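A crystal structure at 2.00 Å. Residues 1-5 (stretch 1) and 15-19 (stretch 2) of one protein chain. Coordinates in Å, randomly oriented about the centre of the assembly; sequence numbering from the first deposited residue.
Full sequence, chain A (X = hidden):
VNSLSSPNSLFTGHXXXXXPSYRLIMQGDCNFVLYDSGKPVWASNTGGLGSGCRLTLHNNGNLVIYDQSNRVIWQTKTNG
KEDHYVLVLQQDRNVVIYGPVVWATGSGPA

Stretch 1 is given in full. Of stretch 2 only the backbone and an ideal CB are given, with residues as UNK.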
ATOM      1  N   VAL A   1      -3.564   5.932  -7.740  1.00 20.27           N
ATOM      2  CA  VAL A   1      -2.970   5.559  -6.427  1.00 18.57           C
ATOM      3  C   VAL A   1      -3.961   4.673  -5.673  1.00 17.30           C
ATOM      4  O   VAL A   1      -5.155   4.956  -5.651  1.00 16.02           O
ATOM      5  CB  VAL A   1      -2.699   6.816  -5.572  1.00 20.68           C
ATOM      6  CG1 VAL A   1      -1.636   6.525  -4.516  1.00 20.03           C
ATOM      7  CG2 VAL A   1      -2.268   7.946  -6.465  1.00 23.58           C
ATOM      8  N   ASN A   2      -3.476   3.590  -5.074  1.00 15.90           N
ATOM      9  CA  ASN A   2      -4.366   2.726  -4.318  1.00 16.30           C
ATOM     10  C   ASN A   2      -3.870   2.596  -2.880  1.00 16.26           C
ATOM     11  O   ASN A   2      -4.048   1.558  -2.240  1.00 17.89           O
ATOM     12  CB  ASN A   2      -4.487   1.336  -4.964  1.00 15.73           C
ATOM     13  CG  ASN A   2      -3.190   0.583  -4.971  1.00 15.30           C
ATOM     14  OD1 ASN A   2      -2.341   0.814  -5.822  1.00 18.66           O
ATOM     15  ND2 ASN A   2      -3.019  -0.323  -4.013  1.00 15.43           N
ATOM     16  N   SER A   3      -3.246   3.655  -2.371  1.00 15.88           N
ATOM     17  CA  SER A   3      -2.743   3.639  -0.995  1.00 14.13           C
ATOM     18  C   SER A   3      -2.854   5.011  -0.359  1.00 12.46           C
ATOM     19  O   SER A   3      -2.828   6.024  -1.044  1.00 13.71           O
ATOM     20  CB  SER A   3      -1.276   3.192  -0.952  1.00 14.30           C
ATOM     21  OG  SER A   3      -0.421   4.249  -1.341  1.00 10.85           O
ATOM     22  N   LEU A   4      -2.998   5.027   0.956  1.00 12.30           N
ATOM     23  CA  LEU A   4      -3.094   6.262   1.730  1.00 12.74           C
ATOM     24  C   LEU A   4      -2.219   6.026   2.958  1.00 12.51           C
ATOM     25  O   LEU A   4      -2.528   5.176   3.785  1.00 12.07           O
ATOM     26  CB  LEU A   4      -4.533   6.525   2.194  1.00 12.76           C
ATOM     27  CG  LEU A   4      -4.698   7.773   3.077  1.00 14.21           C
ATOM     28  CD1 LEU A   4      -4.727   8.994   2.181  1.00 12.73           C
ATOM     29  CD2 LEU A   4      -5.982   7.702   3.916  1.00 14.44           C
ATOM     30  N   SER A   5      -1.130   6.768   3.083  1.00 12.73           N
ATOM     31  CA  SER A   5      -0.243   6.563   4.216  1.00 15.41           C
ATOM     32  C   SER A   5      -0.301   7.633   5.300  1.00 14.68           C
ATOM     33  O   SER A   5      -0.543   8.799   5.022  1.00 14.84           O
ATOM     34  CB  SER A   5       1.194   6.391   3.723  1.00 15.19           C
ATOM     35  OG  SER A   5       1.622   7.533   3.012  1.00 21.44           O
ATOM     36  N   UNK A  15     -10.586   9.400  -3.675  1.00 20.24           N
ATOM     37  CA  UNK A  15     -10.668   7.949  -3.656  1.00 20.62           C
ATOM     38  C   UNK A  15      -9.381   7.261  -4.074  1.00 20.47           C
ATOM     39  O   UNK A  15      -8.488   7.887  -4.654  1.00 22.09           O
ATOM     40  CB  UNK A  15     -11.807   7.488  -4.568  1.00 20.62           C
ATOM     41  N   UNK A  16      -9.296   5.970  -3.766  1.00 19.73           N
ATOM     42  CA  UNK A  16      -8.147   5.140  -4.144  1.00 17.95           C
ATOM     43  C   UNK A  16      -8.738   4.227  -5.204  1.00 18.58           C
ATOM     44  O   UNK A  16      -9.932   3.931  -5.167  1.00 19.03           O
ATOM     45  CB  UNK A  16      -7.530   4.376  -2.971  1.00 17.95           C
ATOM     46  N   UNK A  17      -7.931   3.776  -6.149  1.00 18.36           N
ATOM     47  CA  UNK A  17      -8.471   2.917  -7.183  1.00 20.23           C
ATOM     48  C   UNK A  17      -7.440   1.900  -7.579  1.00 18.99           C
ATOM     49  O   UNK A  17      -6.253   2.213  -7.641  1.00 19.68           O
ATOM     50  CB  UNK A  17      -8.923   3.729  -8.399  1.00 20.23           C
ATOM     51  N   UNK A  18      -7.896   0.684  -7.852  1.00 18.92           N
ATOM     52  CA  UNK A  18      -7.006  -0.396  -8.257  1.00 19.05           C
ATOM     53  C   UNK A  18      -7.802  -1.339  -9.157  1.00 20.23           C
ATOM     54  O   UNK A  18      -9.029  -1.394  -9.073  1.00 18.95           O
ATOM     55  CB  UNK A  18      -6.431  -1.133  -7.046  1.00 19.05           C
ATOM     56  N   UNK A  19      -7.099  -2.059 -10.028  1.00 22.82           N
ATOM     57  CA  UNK A  19      -7.758  -2.993 -10.921  1.00 24.57           C
ATOM     58  C   UNK A  19      -8.226  -4.230 -10.176  1.00 26.70           C
ATOM     59  O   UNK A  19      -7.709  -4.538  -9.092  1.00 28.96           O
ATOM     60  CB  UNK A  19      -6.820  -3.389 -12.063  1.00 24.57           C
TER

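Stretch 2 runs beside stretch 1 as an extended strand through position 18, and the nearest CA atoms across the two stretches are those of N2 and position 16, 4.5 Å apart. A single backbone hydrogen bond links them: the N of position 17 donates to V1 O over 3.1 Å, with an angle of 161° at the hydrogen. Because this bond uses main-chain atoms, it does not depend on which side chain position 17 carries.

At position 15 the CA-to-CB bond points away, and nothing of stretch 1 lies within 5.5 Å of the ideal CB. The extended backbone (phi/psi -158/164) suits many residues, and stretch 1 makes no choice among them. The deposited residue is S15, in the p rotamer, which makes no contact with stretch 1.

Position 16 is the most informative. Its CA-to-CB bond points sideways, and the ideal CB lies 3.6 Å from V1 O, 3.8 Å from N2 CA and 4.4 Å from S3 N. Beyond it stretch 1 offers the backbone of N2 and S3 and, further on, the aliphatic side chain of L4. No charged group of stretch 1 calls for a partner here, so an apolar side chain of moderate length, such as leucine, isoleucine or methionine, would suit; a shorter one would have less reach toward L4. The residue is L16, with chi1 m and chi2 t. Its CD1 packs 3.9 Å from N2 C, while CD2 lies 3.6 Å from S3 O and makes an apolar contact with L4 CB at 4.5 Å. L16 CA also approaches V1 O at 3.4 Å in a CA-H...O contact, so that this carbonyl meets both L16 CA and the neighbouring amide.

At position 17 the CA-to-CB bond points away, and the nearest atom of stretch 1 to the ideal CB is V1 O at 4.8 Å. Polar, charged or beta-branched residues could all be accommodated. The residue is E17; its carboxylate forms no salt bridge with stretch 1, and the contacts come from its backbone, with E17 O 3.3 Å from N2 CB in addition to the amide bond.

The CA-to-CB bond of position 18 points toward stretch 1, placing the ideal CB 3.8 Å from N2 CB. The extended backbone (-151/155) favours a beta-branched residue, and valine, isoleucine or threonine would be reasonable. V18, in the p rotamer, packs its CB 3.8 Å from N2 CB.

Position 19 lies beyond the contact. An ideal CB would have room, so stretch 1 does not require the deposited G19.

Stretch 2 (15-19) SLEVG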
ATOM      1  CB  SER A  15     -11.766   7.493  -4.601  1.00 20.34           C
ATOM      2  OG  SER A  15     -11.430   7.849  -5.923  1.00 20.99           O
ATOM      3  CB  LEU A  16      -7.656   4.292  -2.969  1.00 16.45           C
ATOM      4  CG  LEU A  16      -7.301   4.984  -1.652  1.00 15.56           C
ATOM      5  CD1 LEU A  16      -6.755   3.937  -0.701  1.00 16.28           C
ATOM      6  CD2 LEU A  16      -6.286   6.078  -1.874  1.00 14.39           C
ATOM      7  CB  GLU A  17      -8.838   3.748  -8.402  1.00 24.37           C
ATOM      8  CG  GLU A  17      -9.565   5.027  -8.062  1.00 31.27           C
ATOM      9  CD  GLU A  17      -9.200   6.160  -9.000  1.00 34.73           C
ATOM     10  OE1 GLU A  17      -9.262   5.947 -10.230  1.00 36.14           O
ATOM     11  OE2 GLU A  17      -8.856   7.260  -8.505  1.00 38.88           O
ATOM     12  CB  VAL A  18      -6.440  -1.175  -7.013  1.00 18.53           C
ATOM     13  CG1 VAL A  18      -7.515  -2.051  -6.411  1.00 19.52           C
ATOM     14  CG2 VAL A  18      -5.224  -1.999  -7.407  1.00 16.71           C
TER
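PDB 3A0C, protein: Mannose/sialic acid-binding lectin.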